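Capsular polysaccharide export system protein KpsC (Thermosulfurimonas dismutans, PDB 6MGB) probably transfers Kdo in beta-2,4 linkage, using a CMP-activated sugar donor, while the conserved glycolipid anchor of bacterial capsules is built. Local coordinates at residues M9-F14 with L43-G48; I98-T103 with V171-A176; N110-G115 with R285-L290; G194-V199 with S222-R227; F239-T244 with G257-C262. One frame throughout, in Å; residues are numbered along the deposited sequence. Where two conformers were deposited one is given.

Contact 1: M9-F14 with L43-G48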
# COMPACT_ATOMS: atom_id res chain seq x y z
N MET A 9 -17.64 -22.89 8.48
CA MET A 9 -16.47 -23.44 7.80
C MET A 9 -15.32 -22.44 7.92
O MET A 9 -15.38 -21.37 7.29
CB MET A 9 -16.79 -23.72 6.34
CG MET A 9 -17.97 -24.67 6.17
SD MET A 9 -18.34 -25.09 4.46
CE MET A 9 -16.94 -26.13 4.05
N PRO A 10 -14.28 -22.73 8.70
CA PRO A 10 -13.24 -21.73 8.97
C PRO A 10 -12.26 -21.58 7.81
O PRO A 10 -12.33 -22.28 6.81
CB PRO A 10 -12.55 -22.30 10.21
CG PRO A 10 -12.72 -23.77 10.09
CD PRO A 10 -14.08 -23.96 9.48
N VAL A 11 -11.34 -20.63 7.98
CA VAL A 11 -10.26 -20.39 7.03
C VAL A 11 -8.99 -21.04 7.56
O VAL A 11 -8.62 -20.84 8.72
CB VAL A 11 -10.04 -18.88 6.81
CG1 VAL A 11 -8.83 -18.62 5.92
CG2 VAL A 11 -11.29 -18.24 6.22
N GLY A 12 -8.32 -21.81 6.71
CA GLY A 12 -7.09 -22.47 7.10
C GLY A 12 -5.88 -21.56 6.90
O GLY A 12 -5.79 -20.83 5.91
N VAL A 13 -4.96 -21.61 7.86
CA VAL A 13 -3.68 -20.92 7.76
C VAL A 13 -2.59 -21.92 8.10
O VAL A 13 -2.81 -22.90 8.81
CB VAL A 13 -3.59 -19.67 8.67
CG1 VAL A 13 -4.68 -18.67 8.30
CG2 VAL A 13 -3.69 -20.06 10.14
N PHE A 14 -1.39 -21.64 7.59
CA PHE A 14 -0.23 -22.50 7.81
C PHE A 14 0.90 -21.76 8.51
O PHE A 14 2.07 -22.13 8.37
CB PHE A 14 0.22 -23.10 6.48
CG PHE A 14 -0.76 -24.06 5.89
CD1 PHE A 14 -0.61 -25.42 6.08
CD2 PHE A 14 -1.87 -23.61 5.19
CE1 PHE A 14 -1.52 -26.32 5.56
CE2 PHE A 14 -2.79 -24.49 4.67
CZ PHE A 14 -2.62 -25.85 4.86
N LEU A 43 -13.54 -26.58 5.25
CA LEU A 43 -12.92 -25.27 5.13
C LEU A 43 -13.63 -24.43 4.08
O LEU A 43 -14.15 -24.95 3.09
CB LEU A 43 -11.44 -25.39 4.75
CG LEU A 43 -10.53 -26.15 5.72
CD1 LEU A 43 -9.12 -26.20 5.15
CD2 LEU A 43 -10.53 -25.52 7.10
N SER A 44 -13.65 -23.12 4.31
CA SER A 44 -14.18 -22.18 3.34
C SER A 44 -13.09 -21.45 2.56
O SER A 44 -13.42 -20.74 1.59
CB SER A 44 -15.08 -21.15 4.03
OG SER A 44 -14.36 -20.38 4.97
N ALA A 45 -11.83 -21.61 2.93
CA ALA A 45 -10.72 -20.96 2.23
C ALA A 45 -9.43 -21.27 2.97
O ALA A 45 -9.43 -21.86 4.06
CB ALA A 45 -10.90 -19.44 2.12
N VAL A 46 -8.33 -20.87 2.36
CA VAL A 46 -7.01 -20.87 2.97
C VAL A 46 -6.43 -19.47 2.79
O VAL A 46 -6.72 -18.79 1.80
CB VAL A 46 -6.07 -21.93 2.35
CG1 VAL A 46 -4.71 -21.93 3.03
CG2 VAL A 46 -6.70 -23.32 2.42
N ALA A 47 -5.60 -19.04 3.74
CA ALA A 47 -5.06 -17.70 3.71
C ALA A 47 -3.57 -17.72 4.03
O ALA A 47 -3.08 -18.63 4.70
CB ALA A 47 -5.78 -16.78 4.71
N GLY A 48 -2.86 -16.71 3.53
CA GLY A 48 -1.45 -16.55 3.80
C GLY A 48 -1.06 -15.09 3.73
O GLY A 48 -1.82 -14.24 3.26
O HOH W 1 -0.80 -19.37 5.99
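V11, V13 and A47 point to the same face of a parallel strand pair and pack there as methyl groups. V11 holds CG1 anti to its backbone N (chi1 175°), and this branch ends 3.8 Å from A47 CB, while its other branch, CG2, lies near A45 CB and the hydroxyl of S44. From the next position on this face V13 brings CG1 to 4.2 Å from A47 CB, and the small alanine is thus met by one branch from each valine. Away from that face the orientations differ. The side chain of L43 crosses that of P10 at about a right angle, with L43 CD2 4.1 Å from P10 CG. F14 turns an edge of its ring to V46: in the given one of two modelled valine conformers, V46 CG1 lies in the ring plane, 3.6 Å from F14 CE2. S44 OG donates a 2.7 Å bond to M9 O from above the carbonyl plane. Backbone bonds join S44 N to P10 O, G12 N to A45 O and A47 N to G12 O, the last at 2.8 Å; past them a water links F14 N with A47 O. Strand 11-13 is bordered on its other edge by strand 33-35, and strand 45-49 by strand 69-74, whose L70 and L72 touch A45 and A47, while helix 53-65 covers F14 and V46 through A58.

Contact 2: I98-T103 with V171-A176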
# COMPACT_ATOMS: atom_id res chain seq x y z
N ILE A 98 -3.75 -9.96 -5.30
CA ILE A 98 -3.35 -8.98 -4.31
C ILE A 98 -2.98 -7.69 -5.03
O ILE A 98 -2.50 -7.71 -6.17
CB ILE A 98 -2.19 -9.50 -3.42
CG1 ILE A 98 -2.02 -8.60 -2.18
CG2 ILE A 98 -0.89 -9.58 -4.20
CD1 ILE A 98 -3.25 -8.53 -1.28
N TYR A 99 -3.20 -6.56 -4.35
CA TYR A 99 -3.23 -5.28 -5.04
C TYR A 99 -1.91 -4.97 -5.75
O TYR A 99 -1.91 -4.37 -6.83
CB TYR A 99 -3.57 -4.16 -4.06
CG TYR A 99 -2.56 -3.96 -2.94
CD1 TYR A 99 -2.69 -4.64 -1.74
CD2 TYR A 99 -1.49 -3.09 -3.09
CE1 TYR A 99 -1.78 -4.47 -0.72
CE2 TYR A 99 -0.57 -2.91 -2.07
CZ TYR A 99 -0.72 -3.60 -0.89
OH TYR A 99 0.19 -3.43 0.13
N TYR A 100 -0.78 -5.36 -5.16
CA TYR A 100 0.51 -5.01 -5.75
C TYR A 100 0.97 -5.99 -6.81
O TYR A 100 2.02 -5.77 -7.43
CB TYR A 100 1.59 -4.88 -4.66
CG TYR A 100 1.79 -6.09 -3.78
CD1 TYR A 100 2.55 -7.17 -4.21
CD2 TYR A 100 1.23 -6.15 -2.51
CE1 TYR A 100 2.75 -8.27 -3.40
CE2 TYR A 100 1.42 -7.25 -1.69
CZ TYR A 100 2.18 -8.30 -2.14
OH TYR A 100 2.37 -9.40 -1.34
N ASP A 101 0.22 -7.06 -7.06
CA ASP A 101 0.58 -8.05 -8.07
C ASP A 101 -0.09 -7.68 -9.39
O ASP A 101 -1.27 -7.97 -9.60
CB ASP A 101 0.18 -9.45 -7.62
CG ASP A 101 0.54 -10.52 -8.64
OD1 ASP A 101 1.07 -10.17 -9.71
OD2 ASP A 101 0.27 -11.71 -8.38
N ALA A 102 0.66 -7.03 -10.27
CA ALA A 102 0.15 -6.60 -11.57
C ALA A 102 0.12 -7.71 -12.61
O ALA A 102 -0.35 -7.47 -13.73
CB ALA A 102 0.98 -5.43 -12.10
N THR A 103 0.61 -8.91 -12.29
CA THR A 103 0.62 -10.00 -13.25
C THR A 103 -0.72 -10.73 -13.35
O THR A 103 -0.92 -11.48 -14.31
CB THR A 103 1.71 -11.02 -12.88
OG1 THR A 103 1.31 -11.77 -11.73
CG2 THR A 103 3.04 -10.32 -12.60
N VAL A 171 7.81 -4.58 -6.11
CA VAL A 171 8.72 -4.20 -7.18
C VAL A 171 8.64 -5.20 -8.33
O VAL A 171 8.23 -4.86 -9.44
CB VAL A 171 10.16 -4.08 -6.64
CG1 VAL A 171 11.16 -3.87 -7.78
CG2 VAL A 171 10.25 -2.93 -5.65
N ARG A 172 9.02 -6.45 -8.07
CA ARG A 172 9.05 -7.44 -9.15
C ARG A 172 7.64 -7.83 -9.58
O ARG A 172 7.40 -8.06 -10.77
CB ARG A 172 9.86 -8.66 -8.72
CG ARG A 172 11.36 -8.43 -8.82
CD ARG A 172 12.17 -9.71 -8.64
NE ARG A 172 13.58 -9.49 -8.93
CZ ARG A 172 14.19 -9.77 -10.08
NH1 ARG A 172 13.52 -10.31 -11.09
NH2 ARG A 172 15.48 -9.52 -10.23
N LEU A 173 6.70 -7.91 -8.65
CA LEU A 173 5.32 -8.13 -9.06
C LEU A 173 4.69 -6.88 -9.66
O LEU A 173 3.60 -6.97 -10.23
CB LEU A 173 4.48 -8.64 -7.89
CG LEU A 173 4.76 -10.09 -7.47
CD1 LEU A 173 3.87 -10.53 -6.31
CD2 LEU A 173 4.56 -11.03 -8.64
N GLY A 174 5.35 -5.73 -9.55
CA GLY A 174 4.95 -4.54 -10.28
C GLY A 174 5.72 -4.40 -11.58
O GLY A 174 5.82 -3.30 -12.13
N LEU A 175 6.28 -5.51 -12.08
CA LEU A 175 6.91 -5.58 -13.39
C LEU A 175 8.27 -4.89 -13.44
O LEU A 175 8.79 -4.64 -14.53
CB LEU A 175 5.99 -5.01 -14.48
CG LEU A 175 4.54 -5.48 -14.42
CD1 LEU A 175 3.76 -4.97 -15.62
CD2 LEU A 175 4.45 -7.00 -14.33
N ALA A 176 8.86 -4.59 -12.29
CA ALA A 176 10.16 -3.94 -12.21
C ALA A 176 11.18 -4.90 -11.60
O ALA A 176 10.89 -6.08 -11.36
CB ALA A 176 10.04 -2.65 -11.41
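L173 lies against both Y100 and D101. Its CD1 makes an apolar contact at the rim of the phenol ring, close to the ring plane and 3.9 Å from Y100 CE1, while its CD2 is a methyl lying beside the carboxylate, 3.8 Å from D101 OD1. The Y100 ring is held from other directions as well: I98 CG2 sits over the centre of one face, and the hydroxyl at the far end bonds to E73. Beyond L173, L175 CG lies 4.2 Å from A102 CB, and the side chains of L175 and T103 slide past each other in opposite directions, with L175 CD2 4.0 Å from T103 CG2. Segment 98-103 follows strand 90-94 of the mixed sheet, whereas segment 171-176 follows strand 158-162 of the parallel sheet, at the end of helix 169-172; the contact therefore bridges the two halves of a GT-B architecture, with the side chain of Y100 about 8 Å from the bound CMP. Among the polar interactions, one bond crosses between the segments, from A102 N to L173 O at 2.9 Å. Within segment 98-103, D101 OD1 accepts both T103 N, closing an Asx turn, and T103 OG1 at 2.6 Å, which meets the syn lone pair of OD1. D101 OD2 forms a salt bridge with R104. In the partner segment, L175, with positive phi, is the C-prime residue of a Schellman motif closed by A176 N on V171 O.

Contact 3: N110-G115 with R285-L290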
# COMPACT_ATOMS: atom_id res chain seq x y z
N ASN A 110 -10.27 -5.39 -10.15
CA ASN A 110 -11.60 -5.68 -10.66
C ASN A 110 -12.58 -4.56 -10.32
O ASN A 110 -13.39 -4.16 -11.16
CB ASN A 110 -12.10 -7.02 -10.10
CG ASN A 110 -11.42 -8.22 -10.74
OD1 ASN A 110 -10.78 -8.10 -11.78
ND2 ASN A 110 -11.57 -9.38 -10.12
N LEU A 111 -12.52 -4.04 -9.09
CA LEU A 111 -13.37 -2.92 -8.72
C LEU A 111 -13.13 -1.73 -9.64
O LEU A 111 -14.08 -1.08 -10.09
CB LEU A 111 -13.12 -2.51 -7.27
CG LEU A 111 -13.67 -3.44 -6.19
CD1 LEU A 111 -13.14 -3.04 -4.82
CD2 LEU A 111 -15.19 -3.43 -6.19
N LEU A 112 -11.87 -1.44 -9.95
CA LEU A 112 -11.55 -0.29 -10.79
C LEU A 112 -11.93 -0.53 -12.24
O LEU A 112 -12.34 0.41 -12.93
CB LEU A 112 -10.06 0.04 -10.67
CG LEU A 112 -9.62 0.51 -9.28
CD1 LEU A 112 -8.10 0.48 -9.14
CD2 LEU A 112 -10.14 1.91 -9.00
N ASN A 113 -11.81 -1.77 -12.72
CA ASN A 113 -12.07 -2.04 -14.13
C ASN A 113 -13.57 -2.01 -14.44
O ASN A 113 -13.99 -1.42 -15.44
CB ASN A 113 -11.47 -3.39 -14.53
CG ASN A 113 -10.20 -3.25 -15.35
OD1 ASN A 113 -10.02 -2.28 -16.08
ND2 ASN A 113 -9.32 -4.24 -15.25
N PHE A 114 -14.38 -2.64 -13.59
CA PHE A 114 -15.76 -2.95 -13.95
C PHE A 114 -16.81 -2.29 -13.07
O PHE A 114 -18.01 -2.43 -13.34
CB PHE A 114 -15.97 -4.46 -13.91
CG PHE A 114 -14.88 -5.25 -14.60
CD1 PHE A 114 -14.73 -5.20 -15.97
CD2 PHE A 114 -14.02 -6.04 -13.86
CE1 PHE A 114 -13.74 -5.92 -16.60
CE2 PHE A 114 -13.02 -6.76 -14.48
CZ PHE A 114 -12.88 -6.70 -15.86
N GLY A 115 -16.42 -1.58 -12.00
CA GLY A 115 -17.39 -0.83 -11.23
C GLY A 115 -18.27 -1.71 -10.36
O GLY A 115 -17.85 -2.74 -9.83
N ARG A 285 -10.27 0.73 -17.94
CA ARG A 285 -11.12 1.84 -17.54
C ARG A 285 -10.28 2.96 -16.94
O ARG A 285 -9.45 2.73 -16.06
CB ARG A 285 -12.17 1.38 -16.53
CG ARG A 285 -13.14 2.47 -16.12
CD ARG A 285 -14.50 1.90 -15.80
NE ARG A 285 -15.43 2.93 -15.35
CZ ARG A 285 -16.65 2.69 -14.88
NH1 ARG A 285 -17.42 3.70 -14.50
NH2 ARG A 285 -17.09 1.44 -14.78
N ARG A 286 -10.49 4.18 -17.43
CA ARG A 286 -9.86 5.36 -16.84
C ARG A 286 -10.60 5.76 -15.58
O ARG A 286 -11.84 5.71 -15.52
CB ARG A 286 -9.85 6.52 -17.84
CG ARG A 286 -9.42 6.16 -19.25
CD ARG A 286 -7.96 5.73 -19.32
NE ARG A 286 -7.75 4.41 -18.73
CZ ARG A 286 -6.56 3.88 -18.48
NH1 ARG A 286 -5.45 4.56 -18.75
NH2 ARG A 286 -6.47 2.67 -17.94
N ARG A 287 -9.85 6.16 -14.56
CA ARG A 287 -10.43 6.50 -13.27
C ARG A 287 -9.91 7.86 -12.80
O ARG A 287 -8.77 8.23 -13.06
CB ARG A 287 -10.10 5.44 -12.20
CG ARG A 287 -10.83 4.13 -12.39
CD ARG A 287 -12.33 4.30 -12.21
NE ARG A 287 -13.04 3.02 -12.18
CZ ARG A 287 -14.35 2.90 -11.96
NH1 ARG A 287 -15.09 3.98 -11.76
NH2 ARG A 287 -14.91 1.71 -11.95
N THR A 288 -10.79 8.59 -12.12
CA THR A 288 -10.39 9.81 -11.44
C THR A 288 -9.70 9.47 -10.13
O THR A 288 -9.80 8.36 -9.61
CB THR A 288 -11.60 10.70 -11.15
OG1 THR A 288 -12.44 10.06 -10.18
CG2 THR A 288 -12.41 10.96 -12.42
N LEU A 289 -8.98 10.46 -9.58
CA LEU A 289 -8.33 10.26 -8.29
C LEU A 289 -9.35 9.90 -7.22
O LEU A 289 -9.14 8.97 -6.44
CB LEU A 289 -7.55 11.52 -7.91
CG LEU A 289 -6.67 11.48 -6.65
CD1 LEU A 289 -7.47 11.67 -5.36
CD2 LEU A 289 -5.85 10.19 -6.58
N LEU A 290 -10.47 10.63 -7.19
CA LEU A 290 -11.49 10.34 -6.19
C LEU A 290 -12.02 8.92 -6.33
O LEU A 290 -12.22 8.22 -5.33
CB LEU A 290 -12.63 11.36 -6.30
CG LEU A 290 -13.66 11.32 -5.17
CD1 LEU A 290 -13.02 11.70 -3.84
CD2 LEU A 290 -14.83 12.23 -5.48
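R287 grips the carbonyl oxygen of L112 side-on with two nitrogens. R287 NE, 2.8 Å from L112 O, lies in the carbonyl plane on a lone pair; R287 NH2, 3.0 Å from the same oxygen, comes from above that plane. The oxygen itself lies nearly in the guanidinium plane. A bend at chi2 (-65°) places CD, and R287 CG, one carbon earlier, packs 4.1 Å from L112 CD2. This is the buried part of the contact, and a salt bridge from R287 NH1 to E118 anchors the far side of the group. R285 belongs to the exposed side. Its NE lies over the centre of the R287 guanidinium, 3.5 Å above the plane, and its aliphatic chain runs past the helix end, with R285 CD 3.4 Å from N113 O. Two like charges stacked this closely would presumably repel, an effect that E118 may offset, although its pairing with R285 is long and weak. N113 ND2 donates to R282 O and its OD1 accepts from K284 N, just ahead of segment 285-290. The arrangement is that of a helix C-terminus, where carbonyls of the last turn accept side-chain donors and G115 leaves the helix with positive phi; T288 in turn is the N-cap of helix 289-299.

Contact 4: G194-V199 with S222-R227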
# COMPACT_ATOMS: atom_id res chain seq x y z
N GLY A 194 18.14 21.21 -14.16
CA GLY A 194 18.30 22.36 -13.29
C GLY A 194 17.77 22.19 -11.88
O GLY A 194 17.82 23.14 -11.10
N ALA A 195 17.29 21.00 -11.53
CA ALA A 195 16.61 20.78 -10.26
C ALA A 195 17.54 20.14 -9.24
O ALA A 195 18.48 19.42 -9.59
CB ALA A 195 15.38 19.90 -10.45
N GLU A 196 17.26 20.40 -7.97
CA GLU A 196 17.87 19.64 -6.89
C GLU A 196 17.19 18.28 -6.79
O GLU A 196 15.99 18.16 -7.01
CB GLU A 196 17.73 20.38 -5.56
CG GLU A 196 18.42 21.74 -5.54
CD GLU A 196 18.45 22.36 -4.16
OE1 GLU A 196 17.42 22.31 -3.46
OE2 GLU A 196 19.51 22.91 -3.77
N ILE A 197 17.98 17.25 -6.47
CA ILE A 197 17.50 15.88 -6.42
C ILE A 197 17.49 15.43 -4.97
O ILE A 197 18.54 15.45 -4.31
CB ILE A 197 18.36 14.94 -7.29
CG1 ILE A 197 18.43 15.45 -8.73
CG2 ILE A 197 17.81 13.52 -7.24
CD1 ILE A 197 17.08 15.67 -9.39
N TYR A 198 16.32 15.04 -4.47
CA TYR A 198 16.17 14.50 -3.13
C TYR A 198 15.73 13.04 -3.20
O TYR A 198 14.89 12.68 -4.03
CB TYR A 198 15.16 15.31 -2.32
CG TYR A 198 15.63 16.70 -1.96
CD1 TYR A 198 15.48 17.75 -2.85
CD2 TYR A 198 16.21 16.96 -0.72
CE1 TYR A 198 15.90 19.03 -2.52
CE2 TYR A 198 16.63 18.23 -0.39
CZ TYR A 198 16.47 19.26 -1.29
OH TYR A 198 16.90 20.53 -0.97
N VAL A 199 16.30 12.22 -2.33
CA VAL A 199 15.93 10.81 -2.19
C VAL A 199 15.44 10.61 -0.76
O VAL A 199 16.15 10.93 0.20
CB VAL A 199 17.12 9.88 -2.49
CG1 VAL A 199 16.76 8.43 -2.20
CG2 VAL A 199 17.57 10.04 -3.93
N SER A 222 25.91 15.87 -5.00
CA SER A 222 24.89 16.91 -4.97
C SER A 222 23.51 16.34 -4.65
O SER A 222 22.61 17.11 -4.28
CB SER A 222 24.84 17.64 -6.31
OG SER A 222 24.25 16.83 -7.32
N VAL A 223 23.32 15.03 -4.78
CA VAL A 223 22.04 14.42 -4.45
C VAL A 223 21.89 14.38 -2.94
O VAL A 223 22.79 13.95 -2.22
CB VAL A 223 21.93 13.02 -5.07
CG1 VAL A 223 20.62 12.36 -4.67
CG2 VAL A 223 22.05 13.10 -6.59
N LYS A 224 20.73 14.83 -2.45
CA LYS A 224 20.46 14.92 -1.02
C LYS A 224 19.61 13.72 -0.62
O LYS A 224 18.44 13.62 -1.01
CB LYS A 224 19.77 16.24 -0.70
CG LYS A 224 20.61 17.45 -1.12
CD LYS A 224 19.84 18.75 -1.06
CE LYS A 224 20.70 19.92 -1.54
NZ LYS A 224 21.20 19.72 -2.93
N VAL A 225 20.19 12.82 0.17
CA VAL A 225 19.53 11.61 0.61
C VAL A 225 18.96 11.87 2.00
O VAL A 225 19.71 12.16 2.94
CB VAL A 225 20.49 10.41 0.62
CG1 VAL A 225 19.80 9.16 1.13
CG2 VAL A 225 21.05 10.18 -0.78
N ILE A 226 17.64 11.77 2.12
CA ILE A 226 16.93 12.15 3.34
C ILE A 226 16.79 10.91 4.21
O ILE A 226 16.12 9.94 3.83
CB ILE A 226 15.57 12.77 3.02
CG1 ILE A 226 15.73 13.98 2.10
CG2 ILE A 226 14.84 13.16 4.31
CD1 ILE A 226 14.43 14.56 1.59
N ARG A 227 17.42 10.94 5.38
CA ARG A 227 17.31 9.87 6.36
C ARG A 227 16.64 10.34 7.65
O ARG A 227 16.59 9.59 8.62
CB ARG A 227 18.69 9.28 6.66
CG ARG A 227 19.53 9.05 5.42
CD ARG A 227 20.82 8.33 5.74
NE ARG A 227 20.71 6.89 5.50
CZ ARG A 227 21.12 6.27 4.39
NH1 ARG A 227 20.97 4.96 4.28
NH2 ARG A 227 21.68 6.95 3.40
O HOH W 2 20.78 17.76 -6.40
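K224 lies against Y198 with chi2 anti (169°), which brings K224 CD to 3.3 Å from Y198 CE2, a close fit for two carbons; chi3 (-178°) carries CE onward. A bend at chi4 (58°) then places NZ near E196, where E196 OE2 and K224 NZ form a long salt bridge of 3.7 Å; the ammonium also makes a weak bond to S222 O. The side chains of K224 and Y198 cross obliquely: the lysine methylenes lie against CE2, CZ and OH of the tyrosine, and the ammonium ends near E196. Further along the same side, I226 CD1 reaches 3.8 Å from Y198 CD2. The opposite face is purely aliphatic. V223 CG1, anti to its backbone N, touches two branches of the partner strand, I197 CG2 at 4.0 Å and V199 CG2 at 3.9 Å, and V225 CG2 adds a looser contact to V199 CB. Three backbone bonds, K224 N to I197 O, V199 N to K224 O and I226 N to V199 O, set the parallel register; the last is short, with I226 N 2.6 Å from V199 O. Before the first of them, a water bridges I197 N and S222 O. Strand 224-226 is an outermost strand of the six-stranded parallel sheet and belongs with strand 196-200 and helix 203-206 to a beta-alpha-beta unit. Strand 196-200 has strand 158-162 on its other side, F152 meets the Y198 ring edge-to-face, and the CMP-binding D163 and K200 lie close to V199 and I226.

Contact 5: F239-T244 with G257-C262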
# COMPACT_ATOMS: atom_id res chain seq x y z
N PHE A 239 7.14 19.34 -2.97
CA PHE A 239 7.51 18.96 -4.32
C PHE A 239 6.27 18.99 -5.21
O PHE A 239 5.14 18.88 -4.75
CB PHE A 239 8.15 17.57 -4.37
CG PHE A 239 9.40 17.44 -3.54
CD1 PHE A 239 10.65 17.63 -4.11
CD2 PHE A 239 9.32 17.14 -2.19
CE1 PHE A 239 11.80 17.52 -3.35
CE2 PHE A 239 10.47 17.02 -1.42
CZ PHE A 239 11.71 17.22 -2.00
N ASP A 240 6.51 19.16 -6.51
CA ASP A 240 5.47 19.01 -7.52
C ASP A 240 5.57 17.71 -8.29
O ASP A 240 4.55 17.20 -8.76
CB ASP A 240 5.53 20.17 -8.52
CG ASP A 240 5.27 21.52 -7.88
OD1 ASP A 240 4.49 21.57 -6.91
OD2 ASP A 240 5.85 22.52 -8.34
N ARG A 241 6.77 17.14 -8.40
CA ARG A 241 7.02 15.97 -9.23
C ARG A 241 7.69 14.89 -8.39
O ARG A 241 8.72 15.14 -7.76
CB ARG A 241 7.91 16.35 -10.43
CG ARG A 241 8.32 15.18 -11.30
CD ARG A 241 9.05 15.68 -12.54
NE ARG A 241 8.14 16.27 -13.51
CZ ARG A 241 8.53 16.89 -14.63
NH1 ARG A 241 9.83 17.01 -14.91
NH2 ARG A 241 7.63 17.39 -15.46
N ILE A 242 7.10 13.69 -8.40
CA ILE A 242 7.57 12.58 -7.58
C ILE A 242 7.94 11.42 -8.50
O ILE A 242 7.26 11.16 -9.50
CB ILE A 242 6.49 12.13 -6.57
CG1 ILE A 242 5.91 13.33 -5.82
CG2 ILE A 242 7.07 11.12 -5.59
CD1 ILE A 242 6.93 14.16 -5.07
N TYR A 243 9.03 10.73 -8.16
CA TYR A 243 9.48 9.55 -8.88
C TYR A 243 9.39 8.33 -7.97
O TYR A 243 9.86 8.37 -6.83
CB TYR A 243 10.93 9.71 -9.36
CG TYR A 243 11.10 10.68 -10.51
CD1 TYR A 243 11.11 12.05 -10.30
CD2 TYR A 243 11.29 10.22 -11.81
CE1 TYR A 243 11.27 12.94 -11.34
CE2 TYR A 243 11.46 11.10 -12.86
CZ TYR A 243 11.45 12.45 -12.62
OH TYR A 243 11.62 13.33 -13.67
N THR A 244 8.78 7.26 -8.47
CA THR A 244 8.60 6.04 -7.68
C THR A 244 8.58 4.83 -8.61
O THR A 244 8.21 4.93 -9.78
CB THR A 244 7.31 6.08 -6.85
OG1 THR A 244 7.29 4.99 -5.92
CG2 THR A 244 6.07 6.00 -7.75
N GLY A 257 -2.38 15.53 -5.25
CA GLY A 257 -2.38 16.20 -6.54
C GLY A 257 -1.03 16.37 -7.18
O GLY A 257 -0.88 17.20 -8.08
N LYS A 258 -0.02 15.62 -6.74
CA LYS A 258 1.31 15.74 -7.32
C LYS A 258 1.39 14.96 -8.63
O LYS A 258 0.59 14.07 -8.91
CB LYS A 258 2.36 15.22 -6.34
CG LYS A 258 2.28 15.84 -4.95
CD LYS A 258 2.42 17.35 -5.00
CE LYS A 258 2.33 17.97 -3.62
NZ LYS A 258 2.44 19.46 -3.67
N GLU A 259 2.39 15.32 -9.44
CA GLU A 259 2.71 14.55 -10.64
C GLU A 259 3.56 13.35 -10.24
O GLU A 259 4.66 13.52 -9.70
CB GLU A 259 3.45 15.42 -11.65
CG GLU A 259 3.83 14.69 -12.93
CD GLU A 259 4.57 15.59 -13.91
OE1 GLU A 259 5.37 16.43 -13.46
OE2 GLU A 259 4.33 15.46 -15.13
N VAL A 260 3.05 12.15 -10.49
CA VAL A 260 3.68 10.91 -10.05
C VAL A 260 4.16 10.15 -11.27
O VAL A 260 3.36 9.77 -12.13
CB VAL A 260 2.72 10.06 -9.20
CG1 VAL A 260 3.37 8.74 -8.81
CG2 VAL A 260 2.31 10.83 -7.95
N ILE A 261 5.47 9.94 -11.35
CA ILE A 261 6.09 9.23 -12.46
C ILE A 261 6.44 7.83 -11.97
O ILE A 261 7.31 7.67 -11.11
CB ILE A 261 7.33 9.98 -12.98
CG1 ILE A 261 6.96 11.44 -13.28
CG2 ILE A 261 7.88 9.30 -14.23
CD1 ILE A 261 8.12 12.31 -13.68
N CYS A 262 5.75 6.83 -12.50
CA CYS A 262 5.86 5.45 -12.04
C CYS A 262 6.75 4.66 -12.98
O CYS A 262 6.53 4.64 -14.20
CB CYS A 262 4.49 4.79 -11.95
SG CYS A 262 3.36 5.52 -10.76
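E259 OE1 is gripped by two nitrogens of R241, NE at 2.8 Å and NH2 at 3.2 Å. Both donors reach it from the same face of the carboxylate; the oxygen lies in the guanidinium plane, while the two planes are turned 53° against each other. The side chains run side by side in the same direction, and a bend in the arginine at chi3 (-75°) sets NE toward the oxygen. E259 OE2 forms a second salt bridge, with R275 of the next strand, which fixes the carboxylate between two arginines. On the same face of the sheet I261 CD1 makes a CH-pi contact with Y243: the methyl sits 3.4 Å above the ring plane, displaced toward the rim, and 3.5 Å from Y243 CZ. That methyl also touches the R241 chain, while the Y243 hydroxyl bonds to N192. On the other face, T244 CG2 lies 4.0 Å from V260 CG1 and 4.1 Å from C262 SG. K258 NZ donates to F239 O at 3.0 Å, ahead of four backbone bonds that zip the strands together from D240 to T244. Strand 241-244, helix 248-255 and strand 259-262 form a beta-alpha-beta unit of the parallel, Rossmann-like sheet; T244 OG1 holds the backbone N of S247, and S247, Q248 and E252, which follow the first strand, bind CMP.

Overall arrangement
Contact 1 lies in the mixed sheet, whereas contacts 4 and 5 lie in the parallel sheet, their centres about 46 and about 39 Å from that of contact 1, on the opposite side of the chain's centre. The centres of contacts 4 and 5 are about 15 Å apart, and the two touch where Y198 packs on F239; strand 158-162 runs between their strand pairs. Contact 2, its centre about 24 Å from that of contact 1 and about 19 Å from that of contact 5, spans the region between the sheets, close to bound CMP. Along the chain contacts 1, 2, 4 and 5 follow in series, while contacts 4 and 5 fall between the segments of contact 3. This agrees with a two-domain GT-B enzyme with its nucleotide at the interdomain cleft.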